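Local coordinates for protein dehydratase, IlvD/Edd family (Caulobacter crescentus, PDB 5OYN) that catalyses the dehydration of D-xylonate to 2-dehydro-3-deoxy-D-arabinonate, and of D-gluconate with similar efficiency, using a [2Fe-2S] cluster and magnesium, at residues F399-F413 with Q498-P512. Numbering follows the deposited sequence.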
ATOM      1  N   PHE A 399     -41.903  19.158  25.139  1.00 66.89           N
ATOM      2  CA  PHE A 399     -40.767  19.611  24.350  1.00 62.58           C
ATOM      3  C   PHE A 399     -41.302  20.589  23.319  1.00 67.61           C
ATOM      4  O   PHE A 399     -42.438  20.451  22.848  1.00 66.05           O
ATOM      5  CB  PHE A 399     -40.053  18.447  23.646  1.00 62.55           C
ATOM      6  CG  PHE A 399     -40.996  17.458  23.017  1.00 51.50           C
ATOM      7  CD1 PHE A 399     -41.581  17.722  21.783  1.00 50.08           C
ATOM      8  CD2 PHE A 399     -41.305  16.270  23.669  1.00 47.95           C
ATOM      9  CE1 PHE A 399     -42.470  16.829  21.212  1.00 48.81           C
ATOM     10  CE2 PHE A 399     -42.190  15.369  23.102  1.00 51.53           C
ATOM     11  CZ  PHE A 399     -42.773  15.648  21.866  1.00 47.64           C
ATOM     12  N   ASP A 400     -40.476  21.573  22.973  1.00 67.48           N
ATOM     13  CA  ASP A 400     -40.881  22.536  21.961  1.00 68.35           C
ATOM     14  C   ASP A 400     -40.717  21.999  20.548  1.00 70.55           C
ATOM     15  O   ASP A 400     -41.375  22.501  19.630  1.00 73.73           O
ATOM     16  CB  ASP A 400     -40.090  23.836  22.128  1.00 72.22           C
ATOM     17  CG  ASP A 400     -40.189  24.406  23.541  1.00 78.30           C
ATOM     18  OD1 ASP A 400     -41.245  24.207  24.212  1.00 76.34           O
ATOM     19  OD2 ASP A 400     -39.200  25.050  23.970  1.00 73.57           O
ATOM     20  N   PHE A 401     -39.869  20.987  20.357  1.00 69.49           N
ATOM     21  CA  PHE A 401     -39.619  20.414  19.042  1.00 66.40           C
ATOM     22  C   PHE A 401     -39.251  18.947  19.202  1.00 67.67           C
ATOM     23  O   PHE A 401     -38.539  18.572  20.140  1.00 68.87           O
ATOM     24  CB  PHE A 401     -38.502  21.174  18.306  1.00 65.35           C
ATOM     25  CG  PHE A 401     -38.061  20.525  17.018  1.00 66.92           C
ATOM     26  CD1 PHE A 401     -38.612  20.919  15.807  1.00 63.51           C
ATOM     27  CD2 PHE A 401     -37.075  19.537  17.013  1.00 72.47           C
ATOM     28  CE1 PHE A 401     -38.218  20.335  14.617  1.00 64.99           C
ATOM     29  CE2 PHE A 401     -36.671  18.939  15.821  1.00 68.58           C
ATOM     30  CZ  PHE A 401     -37.246  19.341  14.618  1.00 69.40           C
ATOM     31  N   ALA A 402     -39.749  18.129  18.282  1.00 64.00           N
ATOM     32  CA  ALA A 402     -39.356  16.737  18.117  1.00 59.03           C
ATOM     33  C   ALA A 402     -39.887  16.314  16.764  1.00 62.98           C
ATOM     34  O   ALA A 402     -40.716  17.007  16.179  1.00 61.64           O
ATOM     35  CB  ALA A 402     -39.894  15.829  19.223  1.00 53.09           C
ATOM     36  N   ILE A 403     -39.384  15.188  16.251  1.00 67.34           N
ATOM     37  CA  ILE A 403     -39.846  14.668  14.970  1.00 60.04           C
ATOM     38  C   ILE A 403     -40.200  13.200  15.129  1.00 59.40           C
ATOM     39  O   ILE A 403     -39.649  12.493  15.982  1.00 58.55           O
ATOM     40  CB  ILE A 403     -38.803  14.858  13.851  1.00 59.84           C
ATOM     41  CG1 ILE A 403     -37.458  14.271  14.265  1.00 60.38           C
ATOM     42  CG2 ILE A 403     -38.664  16.325  13.492  1.00 55.79           C
ATOM     43  CD1 ILE A 403     -36.471  14.233  13.129  1.00 60.41           C
ATOM     44  N   MET A 404     -41.135  12.746  14.297  1.00 54.02           N
ATOM     45  CA  MET A 404     -41.602  11.369  14.308  1.00 56.79           C
ATOM     46  C   MET A 404     -41.298  10.728  12.963  1.00 61.25           C
ATOM     47  O   MET A 404     -41.451  11.367  11.918  1.00 61.10           O
ATOM     48  CB  MET A 404     -43.095  11.299  14.597  1.00 59.54           C
ATOM     49  CG  MET A 404     -43.586   9.951  15.106  1.00 60.65           C
ATOM     50  SD  MET A 404     -45.313   9.710  14.663  1.00 65.41           S
ATOM     51  CE  MET A 404     -45.621   8.032  15.201  1.00 61.07           C
ATOM     52  N   LYS A 405     -40.850   9.470  12.984  1.00 63.97           N
ATOM     53  CA  LYS A 405     -40.500   8.784  11.739  1.00 63.66           C
ATOM     54  C   LYS A 405     -41.787   8.298  11.089  1.00 63.95           C
ATOM     55  O   LYS A 405     -42.277   7.203  11.357  1.00 65.91           O
ATOM     56  CB  LYS A 405     -39.523   7.640  11.980  1.00 65.87           C
ATOM     57  CG  LYS A 405     -38.610   7.377  10.762  1.00 69.09           C
ATOM     58  CD  LYS A 405     -37.385   6.484  11.063  1.00 63.05           C
ATOM     59  CE  LYS A 405     -36.826   5.880   9.767  1.00 60.95           C
ATOM     60  NZ  LYS A 405     -35.412   5.366   9.848  1.00 59.55           N
ATOM     61  N   SER A 406     -42.344   9.133  10.216  1.00 59.60           N
ATOM     62  CA  SER A 406     -43.601   8.783   9.573  1.00 57.98           C
ATOM     63  C   SER A 406     -43.429   7.641   8.587  1.00 60.23           C
ATOM     64  O   SER A 406     -44.364   6.855   8.392  1.00 63.23           O
ATOM     65  CB  SER A 406     -44.174   9.998   8.850  1.00 57.58           C
ATOM     66  OG  SER A 406     -43.922  11.174   9.594  1.00 65.06           O
ATOM     67  N   SER A 407     -42.258   7.547   7.937  1.00 63.99           N
ATOM     68  CA  SER A 407     -42.047   6.572   6.864  1.00 59.92           C
ATOM     69  C   SER A 407     -42.102   5.145   7.359  1.00 56.05           C
ATOM     70  O   SER A 407     -42.202   4.220   6.551  1.00 62.65           O
ATOM     71  CB  SER A 407     -40.705   6.799   6.184  1.00 57.00           C
ATOM     72  OG  SER A 407     -39.651   6.370   7.018  1.00 62.77           O
ATOM     73  N   VAL A 408     -42.101   4.957   8.669  1.00 58.69           N
ATOM     74  CA  VAL A 408     -41.865   3.672   9.296  1.00 58.34           C
ATOM     75  C   VAL A 408     -43.069   3.176  10.099  1.00 63.46           C
ATOM     76  O   VAL A 408     -43.029   2.065  10.648  1.00 66.03           O
ATOM     77  CB  VAL A 408     -40.576   3.773  10.139  1.00 61.78           C
ATOM     78  CG1 VAL A 408     -40.523   2.835  11.293  1.00 70.01           C
ATOM     79  CG2 VAL A 408     -39.356   3.598   9.216  1.00 59.86           C
ATOM     80  N   ILE A 409     -44.183   3.914  10.088  1.00 57.94           N
ATOM     81  CA  ILE A 409     -45.392   3.453  10.759  1.00 64.40           C
ATOM     82  C   ILE A 409     -45.862   2.165  10.100  1.00 62.17           C
ATOM     83  O   ILE A 409     -46.183   2.137   8.906  1.00 61.39           O
ATOM     84  CB  ILE A 409     -46.484   4.534  10.726  1.00 65.18           C
ATOM     85  CG1 ILE A 409     -46.176   5.650  11.725  1.00 63.62           C
ATOM     86  CG2 ILE A 409     -47.830   3.937  11.061  1.00 64.57           C
ATOM     87  CD1 ILE A 409     -46.601   7.009  11.252  1.00 57.78           C
ATOM     88  N   GLY A 410     -45.898   1.087  10.873  1.00 65.30           N
ATOM     89  CA  GLY A 410     -46.399  -0.159  10.345  1.00 67.59           C
ATOM     90  C   GLY A 410     -47.907  -0.176  10.280  1.00 75.29           C
ATOM     91  O   GLY A 410     -48.590   0.582  10.967  1.00 74.60           O
ATOM     92  N   GLU A 411     -48.444  -1.058   9.436  1.00 79.43           N
ATOM     93  CA  GLU A 411     -49.895  -1.099   9.290  1.00 75.83           C
ATOM     94  C   GLU A 411     -50.576  -1.645  10.544  1.00 76.32           C
ATOM     95  O   GLU A 411     -51.689  -1.221  10.872  1.00 80.88           O
ATOM     96  CB  GLU A 411     -50.278  -1.913   8.057  1.00 78.31           C
ATOM     97  CG  GLU A 411     -49.952  -3.376   8.153  1.00 85.36           C
ATOM     98  CD  GLU A 411     -51.027  -4.236   7.526  1.00 95.00           C
ATOM     99  OE1 GLU A 411     -50.671  -5.225   6.838  1.00 94.51           O
ATOM    100  OE2 GLU A 411     -52.224  -3.918   7.724  1.00 94.33           O
ATOM    101  N   GLU A 412     -49.929  -2.564  11.264  1.00 76.70           N
ATOM    102  CA  GLU A 412     -50.485  -3.017  12.534  1.00 77.32           C
ATOM    103  C   GLU A 412     -50.471  -1.895  13.570  1.00 79.20           C
ATOM    104  O   GLU A 412     -51.434  -1.731  14.328  1.00 82.02           O
ATOM    105  CB  GLU A 412     -49.711  -4.234  13.040  1.00 79.40           C
ATOM    106  CG  GLU A 412     -50.574  -5.250  13.776  1.00 88.64           C
ATOM    107  CD  GLU A 412     -51.747  -5.746  12.937  1.00101.77           C
ATOM    108  OE1 GLU A 412     -51.535  -6.072  11.746  1.00101.76           O
ATOM    109  OE2 GLU A 412     -52.884  -5.801  13.463  1.00103.82           O
ATOM    110  N   PHE A 413     -49.381  -1.123  13.617  1.00 76.34           N
ATOM    111  CA  PHE A 413     -49.319   0.063  14.471  1.00 72.36           C
ATOM    112  C   PHE A 413     -50.420   1.051  14.110  1.00 74.67           C
ATOM    113  O   PHE A 413     -51.070   1.616  14.997  1.00 75.66           O
ATOM    114  CB  PHE A 413     -47.935   0.708  14.336  1.00 66.38           C
ATOM    115  CG  PHE A 413     -47.707   1.930  15.203  1.00 68.64           C
ATOM    116  CD1 PHE A 413     -48.182   3.184  14.820  1.00 70.71           C
ATOM    117  CD2 PHE A 413     -46.941   1.839  16.366  1.00 70.95           C
ATOM    118  CE1 PHE A 413     -47.939   4.313  15.607  1.00 64.96           C
ATOM    119  CE2 PHE A 413     -46.690   2.960  17.155  1.00 67.90           C
ATOM    120  CZ  PHE A 413     -47.195   4.197  16.775  1.00 67.26           C
ATOM    121  N   GLN A 498     -32.326   7.569  17.514  1.00 61.31           N
ATOM    122  CA  GLN A 498     -32.347   6.146  17.213  1.00 60.45           C
ATOM    123  C   GLN A 498     -31.579   5.939  15.923  1.00 63.91           C
ATOM    124  O   GLN A 498     -31.403   6.876  15.140  1.00 61.17           O
ATOM    125  CB  GLN A 498     -33.768   5.604  17.068  1.00 62.32           C
ATOM    126  CG  GLN A 498     -34.405   5.954  15.743  1.00 60.24           C
ATOM    127  CD  GLN A 498     -35.851   5.535  15.677  1.00 65.88           C
ATOM    128  OE1 GLN A 498     -36.402   4.987  16.639  1.00 67.65           O
ATOM    129  NE2 GLN A 498     -36.478   5.773  14.530  1.00 65.61           N
ATOM    130  N   SER A 499     -31.120   4.707  15.700  1.00 66.87           N
ATOM    131  CA  SER A 499     -30.351   4.430  14.491  1.00 58.50           C
ATOM    132  C   SER A 499     -31.185   4.727  13.253  1.00 57.60           C
ATOM    133  O   SER A 499     -32.381   4.425  13.199  1.00 54.96           O
ATOM    134  CB  SER A 499     -29.885   2.974  14.468  1.00 61.10           C
ATOM    135  OG  SER A 499     -29.087   2.704  13.323  1.00 60.33           O
ATOM    136  N   GLY A 500     -30.546   5.318  12.247  1.00 52.30           N
ATOM    137  CA  GLY A 500     -31.214   5.552  10.981  1.00 46.91           C
ATOM    138  C   GLY A 500     -31.756   4.276  10.373  1.00 50.21           C
ATOM    139  O   GLY A 500     -32.524   4.294   9.411  1.00 57.20           O
ATOM    140  N   THR A 501     -31.343   3.156  10.934  1.00 54.08           N
ATOM    141  CA  THR A 501     -31.782   1.840  10.520  1.00 56.25           C
ATOM    142  C   THR A 501     -32.968   1.344  11.332  1.00 57.08           C
ATOM    143  O   THR A 501     -33.400   0.199  11.142  1.00 54.93           O
ATOM    144  CB  THR A 501     -30.607   0.861  10.644  1.00 52.77           C
ATOM    145  OG1 THR A 501     -30.241   0.721  12.023  1.00 51.66           O
ATOM    146  CG2 THR A 501     -29.413   1.412   9.899  1.00 51.56           C
ATOM    147  N   ALA A 502     -33.494   2.160  12.242  1.00 52.80           N
ATOM    148  CA  ALA A 502     -34.617   1.712  13.048  1.00 57.81           C
ATOM    149  C   ALA A 502     -35.891   1.685  12.217  1.00 57.70           C
ATOM    150  O   ALA A 502     -36.092   2.521  11.329  1.00 57.78           O
ATOM    151  CB  ALA A 502     -34.807   2.607  14.271  1.00 63.39           C
ATOM    152  N   ASP A 503     -36.731   0.689  12.492  1.00 61.87           N
ATOM    153  CA  ASP A 503     -38.080   0.580  11.946  1.00 67.04           C
ATOM    154  C   ASP A 503     -39.125   0.869  13.031  1.00 69.02           C
ATOM    155  O   ASP A 503     -40.215   0.286  13.051  1.00 69.93           O
ATOM    156  CB  ASP A 503     -38.302  -0.799  11.326  1.00 64.32           C
ATOM    157  CG  ASP A 503     -37.938  -1.933  12.279  1.00 75.04           C
ATOM    158  OD1 ASP A 503     -37.205  -1.678  13.267  1.00 74.64           O
ATOM    159  OD2 ASP A 503     -38.384  -3.080  12.047  1.00 80.88           O
ATOM    160  N   SER A 504     -38.804   1.805  13.929  1.00 62.83           N
ATOM    161  CA  SER A 504     -39.686   2.235  15.004  1.00 64.99           C
ATOM    162  C   SER A 504     -40.215   3.623  14.683  1.00 69.99           C
ATOM    163  O   SER A 504     -39.401   4.538  14.477  1.00 71.96           O
ATOM    164  CB  SER A 504     -38.941   2.261  16.337  1.00 63.29           C
ATOM    165  OG  SER A 504     -38.573   0.965  16.744  1.00 73.16           O
ATOM    166  N   PRO A 505     -41.545   3.845  14.633  1.00 64.17           N
ATOM    167  CA  PRO A 505     -42.076   5.200  14.382  1.00 62.97           C
ATOM    168  C   PRO A 505     -41.959   6.091  15.613  1.00 62.61           C
ATOM    169  O   PRO A 505     -42.944   6.515  16.198  1.00 65.91           O
ATOM    170  CB  PRO A 505     -43.534   4.916  13.999  1.00 58.47           C
ATOM    171  CG  PRO A 505     -43.882   3.683  14.765  1.00 65.41           C
ATOM    172  CD  PRO A 505     -42.615   2.861  14.882  1.00 65.89           C
ATOM    173  N   SER A 506     -40.730   6.368  16.021  1.00 64.21           N
ATOM    174  CA  SER A 506     -40.507   7.018  17.298  1.00 59.18           C
ATOM    175  C   SER A 506     -40.666   8.524  17.179  1.00 59.56           C
ATOM    176  O   SER A 506     -40.570   9.105  16.097  1.00 59.45           O
ATOM    177  CB  SER A 506     -39.108   6.703  17.834  1.00 65.19           C
ATOM    178  OG  SER A 506     -38.917   5.314  18.026  1.00 67.36           O
ATOM    179  N   ILE A 507     -40.896   9.157  18.327  1.00 62.46           N
ATOM    180  CA  ILE A 507     -40.826  10.604  18.470  1.00 60.52           C
ATOM    181  C   ILE A 507     -39.459  10.935  19.062  1.00 57.10           C
ATOM    182  O   ILE A 507     -39.141  10.530  20.187  1.00 55.25           O
ATOM    183  CB  ILE A 507     -41.974  11.138  19.341  1.00 60.37           C
ATOM    184  CG1 ILE A 507     -43.288  11.023  18.580  1.00 60.70           C
ATOM    185  CG2 ILE A 507     -41.743  12.605  19.707  1.00 59.22           C
ATOM    186  CD1 ILE A 507     -44.395  10.416  19.393  1.00 64.09           C
ATOM    187  N   LEU A 508     -38.654  11.679  18.306  1.00 56.11           N
ATOM    188  CA  LEU A 508     -37.214  11.711  18.517  1.00 62.78           C
ATOM    189  C   LEU A 508     -36.706  13.133  18.615  1.00 61.29           C
ATOM    190  O   LEU A 508     -37.359  14.081  18.174  1.00 62.39           O
ATOM    191  CB  LEU A 508     -36.459  11.032  17.368  1.00 59.44           C
ATOM    192  CG  LEU A 508     -36.734   9.554  17.223  1.00 56.56           C
ATOM    193  CD1 LEU A 508     -37.125   9.273  15.801  1.00 56.92           C
ATOM    194  CD2 LEU A 508     -35.489   8.807  17.608  1.00 72.48           C
ATOM    195  N   ASN A 509     -35.487  13.242  19.154  1.00 64.16           N
ATOM    196  CA  ASN A 509     -34.707  14.482  19.173  1.00 66.25           C
ATOM    197  C   ASN A 509     -35.404  15.576  19.977  1.00 68.54           C
ATOM    198  O   ASN A 509     -35.291  16.763  19.653  1.00 69.27           O
ATOM    199  CB  ASN A 509     -34.405  14.979  17.751  1.00 60.17           C
ATOM    200  CG  ASN A 509     -33.764  13.913  16.872  1.00 64.79           C
ATOM    201  OD1 ASN A 509     -33.236  12.908  17.364  1.00 69.71           O
ATOM    202  ND2 ASN A 509     -33.802  14.130  15.561  1.00 59.96           N
ATOM    203  N   ALA A 510     -36.125  15.179  21.028  1.00 66.03           N
ATOM    204  CA  ALA A 510     -36.971  16.116  21.758  1.00 64.68           C
ATOM    205  C   ALA A 510     -36.119  17.196  22.403  1.00 66.06           C
ATOM    206  O   ALA A 510     -35.238  16.901  23.216  1.00 67.47           O
ATOM    207  CB  ALA A 510     -37.794  15.381  22.814  1.00 62.54           C
ATOM    208  N   SER A 511     -36.372  18.445  22.020  1.00 69.95           N
ATOM    209  CA  SER A 511     -35.662  19.599  22.540  1.00 72.14           C
ATOM    210  C   SER A 511     -36.642  20.570  23.195  1.00 70.30           C
ATOM    211  O   SER A 511     -37.746  20.778  22.676  1.00 66.65           O
ATOM    212  CB  SER A 511     -34.883  20.314  21.425  1.00 66.32           C
ATOM    213  OG  SER A 511     -34.287  19.378  20.552  1.00 71.80           O
ATOM    214  N   PRO A 512     -36.282  21.161  24.348  1.00 70.28           N
ATOM    215  CA  PRO A 512     -35.003  20.882  25.009  1.00 70.63           C
ATOM    216  C   PRO A 512     -35.056  19.585  25.806  1.00 69.32           C
ATOM    217  O   PRO A 512     -36.125  19.197  26.294  1.00 70.15           O
ATOM    218  CB  PRO A 512     -34.800  22.094  25.932  1.00 76.91           C
ATOM    219  CG  PRO A 512     -36.171  22.783  26.023  1.00 67.28           C
ATOM    220  CD  PRO A 512     -37.139  22.059  25.146  1.00 67.80           C
TER
HETATM  221  O   HOH W   1     -34.101   6.924  12.383  1.00 48.67           O
HETATM  222  O   HOH W   2     -42.431  -0.194  11.327  1.00 61.92           O
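Pro505 sets CG over the centre of one face of the Phe413 ring, a CH-pi contact 3.8 Å from the centroid; proline suits it because its rigid ring holds C-H groups against the aromatic face. The Phe399 ring has Phe401 N in plane at its edge, while Ala510 CB and Ile507 CG2 approach obliquely; Asn509 O lies at the edge of the Phe401 ring, near its plane. Strands 401-404 and 507-511 run antiparallel, their directions 152° apart, in the three-stranded sheet of the C-terminal dehydratase region. Ile403 and Leu508 are a hydrogen-bonded pair, Leu508 N reaching Ile403 O at 2.7 Å. A classic beta bulge sets Asp400 and Phe401 opposite Ser511, whose O takes Phe401 N at 3.2 Å. Small Ala402 lets its CB sit 3.7 Å from Ile507 CG2; Met404 lays CG against Ile507 CG1 at 3.6 Å.

Lys405 turns its CG anti to the backbone N (chi1 -151°) and stays extended, long enough to reach the turn 499-502, near the magnesium site. Gln498 crosses it at a slant, NE2 near Lys405 CD. The lysine's NZ bonds weakly to Ala502 O, and a water accepting from NZ donates to Ser499 O at 3.1 Å.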